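Local coordinates for vivid PAS protein VVD (Neurospora crassa, PDB 3D72), which probably senses blue light through a flavin-adenine dinucleotide held in its LOV-type PAS domain, and as a circadian photoreceptor forms a rapidly exchanging dimer once activated, at residues 14-19 with 144-149; 94-99 with 112-117; 108-113 with 128-133. The protein carries 1 engineered substitution. All blocks are in the same frame, centred on the assembly; numbering follows the deposited sequence.

Contact 1 of 3, residues 14-19 with 144-149. With FAD (flavin-adenine dinucleotide), chain C.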
# COMPACT_ATOMS: atom_id res chain seq x y z
N GLY A 14 3.90 -0.33 4.03
CA GLY A 14 3.22 -1.50 4.55
C GLY A 14 2.00 -1.10 5.35
O GLY A 14 0.96 -1.77 5.28
N TYR A 15 2.11 -0.01 6.10
CA TYR A 15 0.99 0.45 6.91
C TYR A 15 -0.14 1.00 6.06
O TYR A 15 -1.31 0.84 6.40
CB TYR A 15 1.46 1.49 7.93
CG TYR A 15 2.47 0.95 8.92
CD1 TYR A 15 2.50 -0.41 9.25
CD2 TYR A 15 3.40 1.79 9.52
CE1 TYR A 15 3.44 -0.91 10.17
CE2 TYR A 15 4.34 1.30 10.44
CZ TYR A 15 4.35 -0.05 10.76
OH TYR A 15 5.28 -0.52 11.65
N LEU A 16 0.19 1.65 4.94
CA LEU A 16 -0.85 2.17 4.05
C LEU A 16 -1.59 0.98 3.44
O LEU A 16 -2.82 1.00 3.33
CB LEU A 16 -0.24 3.04 2.95
CG LEU A 16 0.24 4.42 3.40
CD1 LEU A 16 1.15 5.02 2.34
CD2 LEU A 16 -0.95 5.34 3.65
N ILE A 17 -0.85 -0.06 3.07
CA ILE A 17 -1.47 -1.26 2.51
C ILE A 17 -2.36 -1.89 3.58
O ILE A 17 -3.48 -2.32 3.31
CB ILE A 17 -0.39 -2.26 2.03
CG1 ILE A 17 0.31 -1.70 0.79
CG2 ILE A 17 -1.01 -3.62 1.72
CD1 ILE A 17 1.59 -2.42 0.42
N GLN A 18 -1.86 -1.94 4.81
CA GLN A 18 -2.63 -2.52 5.90
C GLN A 18 -3.95 -1.77 6.08
O GLN A 18 -5.01 -2.38 6.26
CB GLN A 18 -1.82 -2.43 7.19
CG GLN A 18 -2.57 -2.91 8.42
CD GLN A 18 -1.78 -2.68 9.69
OE1 GLN A 18 -0.55 -2.83 9.71
NE2 GLN A 18 -2.49 -2.33 10.76
N ILE A 19 -3.88 -0.44 6.02
CA ILE A 19 -5.08 0.38 6.19
C ILE A 19 -6.08 0.14 5.06
O ILE A 19 -7.26 -0.08 5.32
CB ILE A 19 -4.72 1.88 6.27
CG1 ILE A 19 -4.01 2.15 7.61
CG2 ILE A 19 -5.99 2.74 6.14
CD1 ILE A 19 -3.40 3.52 7.73
N MET A 144 -1.85 6.25 12.25
CA MET A 144 -1.54 6.99 11.04
C MET A 144 -2.61 8.06 10.86
O MET A 144 -3.81 7.76 10.89
CB MET A 144 -1.50 6.10 9.79
CG MET A 144 -1.10 6.86 8.51
SD MET A 144 -0.56 5.86 7.09
CE MET A 144 0.99 5.13 7.77
N GLY A 145 -2.16 9.30 10.71
CA GLY A 145 -3.08 10.40 10.51
C GLY A 145 -2.99 10.96 9.11
O GLY A 145 -1.91 11.05 8.54
N PHE A 146 -4.14 11.32 8.56
CA PHE A 146 -4.25 11.89 7.23
C PHE A 146 -4.84 13.28 7.40
O PHE A 146 -5.85 13.44 8.09
CB PHE A 146 -5.19 11.02 6.38
CG PHE A 146 -4.69 9.62 6.20
CD1 PHE A 146 -3.86 9.29 5.14
CD2 PHE A 146 -5.04 8.62 7.11
CE1 PHE A 146 -3.38 7.99 4.98
CE2 PHE A 146 -4.57 7.31 6.95
CZ PHE A 146 -3.74 7.00 5.89
N GLN A 147 -4.20 14.29 6.82
CA GLN A 147 -4.67 15.67 6.93
C GLN A 147 -5.13 16.22 5.60
O GLN A 147 -4.61 15.85 4.55
CB GLN A 147 -3.57 16.58 7.48
CG GLN A 147 -3.12 16.29 8.89
CD GLN A 147 -2.25 15.06 9.00
OE1 GLN A 147 -1.58 14.68 8.04
NE2 GLN A 147 -2.24 14.44 10.17
N CYS A 148 -6.09 17.14 5.65
CA CYS A 148 -6.63 17.74 4.45
C CYS A 148 -7.06 19.16 4.77
O CYS A 148 -7.86 19.39 5.67
CB CYS A 148 -7.84 16.93 3.95
SG CYS A 148 -8.75 17.65 2.56
N GLU A 149 -6.51 20.11 4.03
CA GLU A 149 -6.85 21.50 4.24
C GLU A 149 -8.20 21.75 3.57
O GLU A 149 -8.31 21.48 2.35
CB GLU A 149 -5.78 22.40 3.64
CG GLU A 149 -5.68 23.75 4.31
CD GLU A 149 -4.72 24.68 3.61
OE1 GLU A 149 -3.63 24.22 3.20
OE2 GLU A 149 -5.06 25.88 3.48
OXT GLU A 149 -9.14 22.19 4.27
PA FAD C . -6.37 16.87 26.00
O1A FAD C . -5.14 17.70 26.03
O2A FAD C . -6.64 16.00 27.17
O5B FAD C . -7.60 17.83 25.73
C5B FAD C . -8.97 17.37 25.66
C4B FAD C . -9.87 18.60 25.66
O4B FAD C . -11.23 18.13 25.67
C3B FAD C . -9.70 19.54 26.88
O3B FAD C . -9.45 20.88 26.55
C2B FAD C . -10.97 19.37 27.70
O2B FAD C . -11.50 20.51 28.33
C1B FAD C . -11.97 18.68 26.77
N9A FAD C . -12.67 17.56 27.37
C8A FAD C . -12.15 16.41 27.89
N7A FAD C . -13.04 15.58 28.38
C5A FAD C . -14.24 16.25 28.19
C6A FAD C . -15.59 15.87 28.50
N6A FAD C . -15.89 14.72 29.10
N1A FAD C . -16.59 16.75 28.18
C2A FAD C . -16.26 17.92 27.57
N3A FAD C . -15.03 18.37 27.22
C4A FAD C . -14.04 17.44 27.58
N1 FAD C . -4.50 17.18 16.10
C2 FAD C . -4.55 18.30 15.33
O2 FAD C . -5.02 19.37 15.75
N3 FAD C . -4.10 18.25 14.00
C4 FAD C . -3.54 17.12 13.39
O4 FAD C . -3.17 17.18 12.19
C4X FAD C . -3.50 15.96 14.19
N5 FAD C . -2.94 14.79 13.65
C5X FAD C . -2.90 13.66 14.46
C6 FAD C . -2.34 12.46 13.93
C7 FAD C . -2.23 11.32 14.68
C7M FAD C . -1.64 10.07 14.01
C8 FAD C . -2.63 11.32 16.04
C8M FAD C . -2.52 10.10 16.94
C9 FAD C . -3.21 12.52 16.60
C9A FAD C . -3.34 13.69 15.84
N10 FAD C . -3.92 14.92 16.35
C10 FAD C . -3.95 16.04 15.55
C1' FAD C . -4.47 15.03 17.73
C2' FAD C . -3.58 15.35 18.91
O2' FAD C . -2.32 14.70 18.72
C3' FAD C . -4.33 14.91 20.19
O3' FAD C . -4.57 13.50 20.12
C4' FAD C . -5.71 15.63 20.36
O4' FAD C . -5.49 17.01 20.57
C5' FAD C . -6.54 15.07 21.53
O5' FAD C . -5.70 14.60 22.60
P FAD C . -5.10 15.57 23.70
O1P FAD C . -4.03 14.81 24.36
O2P FAD C . -4.70 16.87 23.10
O3P FAD C . -6.26 15.85 24.78
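Met144 lies against three residues of helix 12-21, its sulfur meeting Leu16 and Ile19 and its terminal methyl meeting Tyr15. Its CG stands anti to the backbone N (chi1 -177°), which carries the thioether out from the strand toward the helix. Met144 SD then sits 3.5 Å from Leu16 CD2 and 3.7 Å from Ile19 CD1. Leu16 runs at about a right angle to the methionine, Ile19 at a slant. A bend at the last torsion (chi3 -66°) brings Met144 CE to the root of the tyrosine, 3.7 Å from Tyr15 CB. The phenol of Tyr15 continues away from Met144 and packs on Leu40 and Val133.

Two residues along, Phe146 offers the helix the rim of its ring rather than a face. Leu16 CD2 lies in the ring plane, 3.8 Å from Phe146 CE1, and Ile19 CD1 reaches the same edge 4.0 Å from Phe146 CZ. Each of these two methyls therefore touches both the sulfur and the aromatic edge, and the contact is entirely apolar. Between Met144 and Phe146 the backbone of Gly145 borders the flavin, Gly145 N lying 3.4 Å from FAD C7M, and a beta carbon at this position would run into FAD C6. Strand 140-146 thus has the helix on one face and the cofactor on the other. The local axes of helix and strand cross at 77°. Such packing of an N-terminal segment across the outer face of a PAS sheet, behind the flavin, is consistent with the N-terminal cap of this LOV photoreceptor.

Contact 2 of 3, residues 94-99 with 112-117. With FAD (flavin-adenine dinucleotide), chain C.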
# COMPACT_ATOMS: atom_id res chain seq x y z
N SER A 94 -13.75 22.14 22.20
CA SER A 94 -13.37 21.17 23.21
C SER A 94 -13.94 19.78 22.96
O SER A 94 -13.26 18.78 23.20
CB SER A 94 -13.80 21.66 24.60
OG SER A 94 -12.95 22.69 25.05
N ASN A 95 -15.17 19.71 22.47
CA ASN A 95 -15.78 18.41 22.20
C ASN A 95 -15.00 17.69 21.11
O ASN A 95 -14.86 16.47 21.12
CB ASN A 95 -17.23 18.57 21.76
CG ASN A 95 -17.90 17.23 21.49
OD1 ASN A 95 -18.07 16.42 22.40
ND2 ASN A 95 -18.27 16.99 20.24
N THR A 96 -14.49 18.46 20.15
CA THR A 96 -13.73 17.89 19.05
C THR A 96 -12.44 17.27 19.59
O THR A 96 -12.06 16.16 19.19
CB THR A 96 -13.39 18.97 18.01
OG1 THR A 96 -14.60 19.43 17.39
CG2 THR A 96 -12.45 18.42 16.93
N ILE A 97 -11.78 17.98 20.50
CA ILE A 97 -10.54 17.46 21.07
C ILE A 97 -10.81 16.23 21.91
O ILE A 97 -10.04 15.26 21.85
CB ILE A 97 -9.84 18.54 21.92
CG1 ILE A 97 -9.54 19.74 21.03
CG2 ILE A 97 -8.53 17.99 22.47
CD1 ILE A 97 -8.91 20.92 21.74
N ASN A 98 -11.89 16.24 22.65
CA ASN A 98 -12.20 15.08 23.47
C ASN A 98 -12.53 13.88 22.59
O ASN A 98 -12.17 12.75 22.91
CB ASN A 98 -13.37 15.38 24.41
CG ASN A 98 -13.63 14.25 25.36
OD1 ASN A 98 -12.74 13.81 26.09
ND2 ASN A 98 -14.86 13.76 25.36
N THR A 99 -13.19 14.13 21.46
CA THR A 99 -13.53 13.06 20.53
C THR A 99 -12.26 12.39 20.01
O THR A 99 -12.18 11.16 19.94
CB THR A 99 -14.35 13.60 19.34
OG1 THR A 99 -15.66 13.97 19.79
CG2 THR A 99 -14.47 12.55 18.24
N VAL A 112 -12.49 13.86 11.99
CA VAL A 112 -13.02 15.12 12.50
C VAL A 112 -12.51 16.32 11.72
O VAL A 112 -11.59 16.20 10.91
CB VAL A 112 -12.63 15.35 13.98
CG1 VAL A 112 -13.06 14.16 14.83
CG2 VAL A 112 -11.12 15.57 14.10
N GLU A 113 -13.15 17.46 11.93
CA GLU A 113 -12.70 18.70 11.33
C GLU A 113 -12.21 19.48 12.54
O GLU A 113 -12.93 19.64 13.52
CB GLU A 113 -13.84 19.47 10.65
CG GLU A 113 -14.26 18.90 9.31
CD GLU A 113 -14.88 19.97 8.44
OE1 GLU A 113 -15.65 20.78 8.98
OE2 GLU A 113 -14.60 19.99 7.22
N VAL A 114 -10.97 19.94 12.48
CA VAL A 114 -10.41 20.68 13.61
C VAL A 114 -9.69 21.93 13.13
O VAL A 114 -9.00 21.92 12.11
CB VAL A 114 -9.42 19.79 14.43
CG1 VAL A 114 -8.26 19.35 13.56
CG2 VAL A 114 -8.92 20.56 15.64
N VAL A 115 -9.86 23.02 13.87
CA VAL A 115 -9.19 24.25 13.51
C VAL A 115 -7.71 24.10 13.85
O VAL A 115 -7.36 23.72 14.96
CB VAL A 115 -9.77 25.45 14.29
CG1 VAL A 115 -8.93 26.69 14.03
CG2 VAL A 115 -11.21 25.70 13.84
N ASN A 116 -6.86 24.37 12.86
CA ASN A 116 -5.41 24.29 13.01
C ASN A 116 -4.77 25.56 12.47
O ASN A 116 -5.41 26.38 11.81
CB ASN A 116 -4.85 23.08 12.26
CG ASN A 116 -4.94 21.76 13.05
OD1 ASN A 116 -4.45 20.73 12.59
ND2 ASN A 116 -5.54 21.81 14.23
N PHE A 117 -3.48 25.71 12.74
CA PHE A 117 -2.75 26.89 12.29
C PHE A 117 -1.40 26.51 11.69
O PHE A 117 -0.69 25.68 12.25
CB PHE A 117 -2.54 27.85 13.46
CG PHE A 117 -3.81 28.32 14.10
CD1 PHE A 117 -4.44 29.48 13.65
CD2 PHE A 117 -4.39 27.59 15.12
CE1 PHE A 117 -5.65 29.89 14.21
CE2 PHE A 117 -5.60 27.99 15.69
CZ PHE A 117 -6.23 29.15 15.23
PA FAD C . -6.37 16.87 26.00
O1A FAD C . -5.14 17.70 26.03
O2A FAD C . -6.64 16.00 27.17
O5B FAD C . -7.60 17.83 25.73
C5B FAD C . -8.97 17.37 25.66
C4B FAD C . -9.87 18.60 25.66
O4B FAD C . -11.23 18.13 25.67
C3B FAD C . -9.70 19.54 26.88
O3B FAD C . -9.45 20.88 26.55
C2B FAD C . -10.97 19.37 27.70
O2B FAD C . -11.50 20.51 28.33
C1B FAD C . -11.97 18.68 26.77
N9A FAD C . -12.67 17.56 27.37
C8A FAD C . -12.15 16.41 27.89
N7A FAD C . -13.04 15.58 28.38
C5A FAD C . -14.24 16.25 28.19
C6A FAD C . -15.59 15.87 28.50
N6A FAD C . -15.89 14.72 29.10
N1A FAD C . -16.59 16.75 28.18
C2A FAD C . -16.26 17.92 27.57
N3A FAD C . -15.03 18.37 27.22
C4A FAD C . -14.04 17.44 27.58
N1 FAD C . -4.50 17.18 16.10
C2 FAD C . -4.55 18.30 15.33
O2 FAD C . -5.02 19.37 15.75
N3 FAD C . -4.10 18.25 14.00
C4 FAD C . -3.54 17.12 13.39
O4 FAD C . -3.17 17.18 12.19
C4X FAD C . -3.50 15.96 14.19
N5 FAD C . -2.94 14.79 13.65
C5X FAD C . -2.90 13.66 14.46
C6 FAD C . -2.34 12.46 13.93
C7 FAD C . -2.23 11.32 14.68
C7M FAD C . -1.64 10.07 14.01
C8 FAD C . -2.63 11.32 16.04
C8M FAD C . -2.52 10.10 16.94
C9 FAD C . -3.21 12.52 16.60
C9A FAD C . -3.34 13.69 15.84
N10 FAD C . -3.92 14.92 16.35
C10 FAD C . -3.95 16.04 15.55
C1' FAD C . -4.47 15.03 17.73
C2' FAD C . -3.58 15.35 18.91
O2' FAD C . -2.32 14.70 18.72
C3' FAD C . -4.33 14.91 20.19
O3' FAD C . -4.57 13.50 20.12
C4' FAD C . -5.71 15.63 20.36
O4' FAD C . -5.49 17.01 20.57
C5' FAD C . -6.54 15.07 21.53
O5' FAD C . -5.70 14.60 22.60
P FAD C . -5.10 15.57 23.70
O1P FAD C . -4.03 14.81 24.36
O2P FAD C . -4.70 16.87 23.10
O3P FAD C . -6.26 15.85 24.78
O HOH W 1 -14.18 21.36 15.49
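Thr96 of helix 94-106 turns its CB toward strand 110-117, and from there the two branches meet different chemistry. The methyl stands anti to the backbone N, with OG1 beside that nitrogen (chi1 -66°), and this orientation lays CG2 against the strand. Thr96 CG2 lies 3.7 Å from Glu113 O, and is 4.2 Å from both Val112 CG2 and Val114 CB. Thr96 OG1 is 2.7 Å from a water, which in turn donates to Glu113 O at 2.9 Å. The same carbonyl is therefore approached by the threonine's methyl directly and by its hydroxyl through solvent. One helical turn on, Thr99 CG2 slides past Val112 CG1 at 4.0 Å, while its hydroxyl turns back to Asn95 O.

Farther along the strand, Asn116 holds the flavin by a two-point amide pairing: FAD N3 donates almost straight to Asn116 OD1 (2.9 Å, 173°), and Asn116 ND2 donates to FAD O2. On the helix, Ile97 CG2 packs on the cofactor's ribose C5B. The helix thus lies over an outermost strand of the sheet, which pairs along one edge with strand 123-134, and the FAD runs from Asn116 on the strand to the side of the helix turned from it, where Ile97 lies.

Contact 3 of 3, residues 108-113 with 128-133. With FAD (flavin-adenine dinucleotide), chain C.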
# COMPACT_ATOMS: atom_id res chain seq x y z
N ALA A 108 -9.70 3.35 18.26
CA ALA A 108 -10.88 3.42 17.41
C ALA A 108 -10.61 4.44 16.31
O ALA A 108 -9.99 5.47 16.56
CB ALA A 108 -12.10 3.86 18.23
N GLU A 109 -11.07 4.14 15.09
CA GLU A 109 -10.89 5.05 13.96
C GLU A 109 -11.73 6.29 14.20
O GLU A 109 -12.81 6.21 14.77
CB GLU A 109 -11.34 4.37 12.66
CG GLU A 109 -10.63 3.07 12.39
CD GLU A 109 -11.08 2.37 11.11
OE1 GLU A 109 -10.63 1.24 10.88
OE2 GLU A 109 -11.88 2.95 10.35
N VAL A 110 -11.24 7.44 13.76
CA VAL A 110 -11.99 8.67 13.94
C VAL A 110 -11.70 9.66 12.82
O VAL A 110 -10.63 9.66 12.22
CB VAL A 110 -11.65 9.31 15.31
CG1 VAL A 110 -10.23 9.83 15.31
CG2 VAL A 110 -12.65 10.41 15.64
N GLN A 111 -12.69 10.50 12.53
CA GLN A 111 -12.57 11.49 11.49
C GLN A 111 -13.22 12.75 12.03
O GLN A 111 -14.36 12.71 12.49
CB GLN A 111 -13.29 10.98 10.24
CG GLN A 111 -12.91 11.64 8.95
CD GLN A 111 -13.36 10.82 7.75
OE1 GLN A 111 -12.54 10.25 7.02
NE2 GLN A 111 -14.67 10.73 7.55
N VAL A 112 -12.49 13.86 11.99
CA VAL A 112 -13.02 15.12 12.50
C VAL A 112 -12.51 16.32 11.72
O VAL A 112 -11.59 16.20 10.91
CB VAL A 112 -12.63 15.35 13.98
CG1 VAL A 112 -13.06 14.16 14.83
CG2 VAL A 112 -11.12 15.57 14.10
N GLU A 113 -13.15 17.46 11.93
CA GLU A 113 -12.70 18.70 11.33
C GLU A 113 -12.21 19.48 12.54
O GLU A 113 -12.93 19.64 13.52
CB GLU A 113 -13.84 19.47 10.65
CG GLU A 113 -14.26 18.90 9.31
CD GLU A 113 -14.88 19.97 8.44
OE1 GLU A 113 -15.65 20.78 8.98
OE2 GLU A 113 -14.60 19.99 7.22
N LEU A 128 -9.25 15.77 9.45
CA LEU A 128 -8.35 14.74 9.95
C LEU A 128 -8.94 13.34 10.12
O LEU A 128 -10.03 13.19 10.64
CB LEU A 128 -7.81 15.22 11.29
CG LEU A 128 -6.88 14.33 12.10
CD1 LEU A 128 -5.53 14.23 11.42
CD2 LEU A 128 -6.76 14.92 13.50
N THR A 129 -8.19 12.33 9.68
CA THR A 129 -8.61 10.94 9.84
C THR A 129 -7.45 10.21 10.53
O THR A 129 -6.32 10.32 10.09
CB THR A 129 -8.86 10.25 8.49
OG1 THR A 129 -9.81 11.01 7.73
CG2 THR A 129 -9.41 8.84 8.71
N MET A 130 -7.74 9.49 11.61
CA MET A 130 -6.69 8.74 12.31
C MET A 130 -7.08 7.27 12.37
O MET A 130 -8.19 6.93 12.79
CB MET A 130 -6.51 9.28 13.73
CG MET A 130 -5.86 10.66 13.77
SD MET A 130 -5.98 11.43 15.40
CE MET A 130 -7.69 11.91 15.47
N ILE A 131 -6.17 6.41 11.94
CA ILE A 131 -6.41 4.97 11.90
C ILE A 131 -5.31 4.24 12.64
O ILE A 131 -4.13 4.43 12.33
CB ILE A 131 -6.40 4.46 10.43
CG1 ILE A 131 -7.33 5.31 9.56
CG2 ILE A 131 -6.80 3.00 10.39
CD1 ILE A 131 -8.80 5.18 9.93
N PRO A 132 -5.66 3.41 13.65
CA PRO A 132 -4.60 2.69 14.37
C PRO A 132 -3.94 1.68 13.45
O PRO A 132 -4.58 1.09 12.58
CB PRO A 132 -5.36 2.01 15.51
CG PRO A 132 -6.69 1.73 14.89
CD PRO A 132 -6.99 3.02 14.16
N VAL A 133 -2.64 1.47 13.69
CA VAL A 133 -1.82 0.58 12.88
C VAL A 133 -1.10 -0.50 13.70
O VAL A 133 -0.53 -0.22 14.76
CB VAL A 133 -0.78 1.43 12.11
CG1 VAL A 133 0.15 0.56 11.31
CG2 VAL A 133 -1.50 2.41 11.20
PA FAD C . -6.37 16.87 26.00
O1A FAD C . -5.14 17.70 26.03
O2A FAD C . -6.64 16.00 27.17
O5B FAD C . -7.60 17.83 25.73
C5B FAD C . -8.97 17.37 25.66
C4B FAD C . -9.87 18.60 25.66
O4B FAD C . -11.23 18.13 25.67
C3B FAD C . -9.70 19.54 26.88
O3B FAD C . -9.45 20.88 26.55
C2B FAD C . -10.97 19.37 27.70
O2B FAD C . -11.50 20.51 28.33
C1B FAD C . -11.97 18.68 26.77
N9A FAD C . -12.67 17.56 27.37
C8A FAD C . -12.15 16.41 27.89
N7A FAD C . -13.04 15.58 28.38
C5A FAD C . -14.24 16.25 28.19
C6A FAD C . -15.59 15.87 28.50
N6A FAD C . -15.89 14.72 29.10
N1A FAD C . -16.59 16.75 28.18
C2A FAD C . -16.26 17.92 27.57
N3A FAD C . -15.03 18.37 27.22
C4A FAD C . -14.04 17.44 27.58
N1 FAD C . -4.50 17.18 16.10
C2 FAD C . -4.55 18.30 15.33
O2 FAD C . -5.02 19.37 15.75
N3 FAD C . -4.10 18.25 14.00
C4 FAD C . -3.54 17.12 13.39
O4 FAD C . -3.17 17.18 12.19
C4X FAD C . -3.50 15.96 14.19
N5 FAD C . -2.94 14.79 13.65
C5X FAD C . -2.90 13.66 14.46
C6 FAD C . -2.34 12.46 13.93
C7 FAD C . -2.23 11.32 14.68
C7M FAD C . -1.64 10.07 14.01
C8 FAD C . -2.63 11.32 16.04
C8M FAD C . -2.52 10.10 16.94
C9 FAD C . -3.21 12.52 16.60
C9A FAD C . -3.34 13.69 15.84
N10 FAD C . -3.92 14.92 16.35
C10 FAD C . -3.95 16.04 15.55
C1' FAD C . -4.47 15.03 17.73
C2' FAD C . -3.58 15.35 18.91
O2' FAD C . -2.32 14.70 18.72
C3' FAD C . -4.33 14.91 20.19
O3' FAD C . -4.57 13.50 20.12
C4' FAD C . -5.71 15.63 20.36
O4' FAD C . -5.49 17.01 20.57
C5' FAD C . -6.54 15.07 21.53
O5' FAD C . -5.70 14.60 22.60
P FAD C . -5.10 15.57 23.70
O1P FAD C . -4.03 14.81 24.36
O2P FAD C . -4.70 16.87 23.10
O3P FAD C . -6.26 15.85 24.78
O HOH W 2 -7.87 6.80 15.84
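Val110 and Met130 face each other across the antiparallel hairpin of strands 110-117 and 123-134 in the PAS sheet, their side chains lying side by side and pointing the same way. Val110 CG1 and Met130 CE are pressed to 3.3 Å, tighter than usual for two carbons. Met130 is bent at its last torsion (chi3 -74°), and its SD reaches FAD C9 at 3.2 Å. On the same face Leu128, opposite Val112, sets CD1 3.5 Å from FAD N5, while its other methyl meets the neighbouring C4X.

Behind these flavin contacts is the backbone pairing. Val110 with Met130 and Val112 with Leu128 are hydrogen-bonded pairs, two bonds each. The shortest of the four runs from Leu128 N to Val112 O at 2.8 Å. The longest, from Val110 N to Met130 O, measures 3.2 Å. Between them, on the face turned from the flavin, Gln111 and Thr129 form a non-hydrogen-bonded pair joined through their side chains. Thr129 OG1 donates to Gln111 OE1 at 2.9 Å, in the carbonyl plane and on a lone pair. A leucine in place of Gln111 would probably leave the Thr129 hydroxyl without this acceptor and free that threonine side chain to turn.

Farther out, Glu109 CG lies 3.7 Å from Ile131 CD1, and the chain, extended beyond it, carries the carboxylate on to a salt bridge with Arg22. At this end a water bridges the strands, donating to Ala108 O and, at 3.1 Å, to Met130 O, the carbonyl that also accepts from Val110 N.

All three contacts reach one five-stranded antiparallel sheet and the same FAD. Contact 1 is buried and wholly apolar, a helix on the sheet face turned from the flavin. Contact 2 lies at the surface, where a helix covers outer strand 110-117 and a water joins the two. Contact 3, partly buried, is strand pairing and rests on backbone hydrogen bonds. Contacts 2 and 3 share Val112 and Glu113 of strand 110-117, and Thr99 packs on Val110 between them. Contact 3 adjoins contact 1 through the neighbouring strands 123-134 and 140-146, whereas contacts 1 and 2 do not touch, their centres being about 19 Å apart.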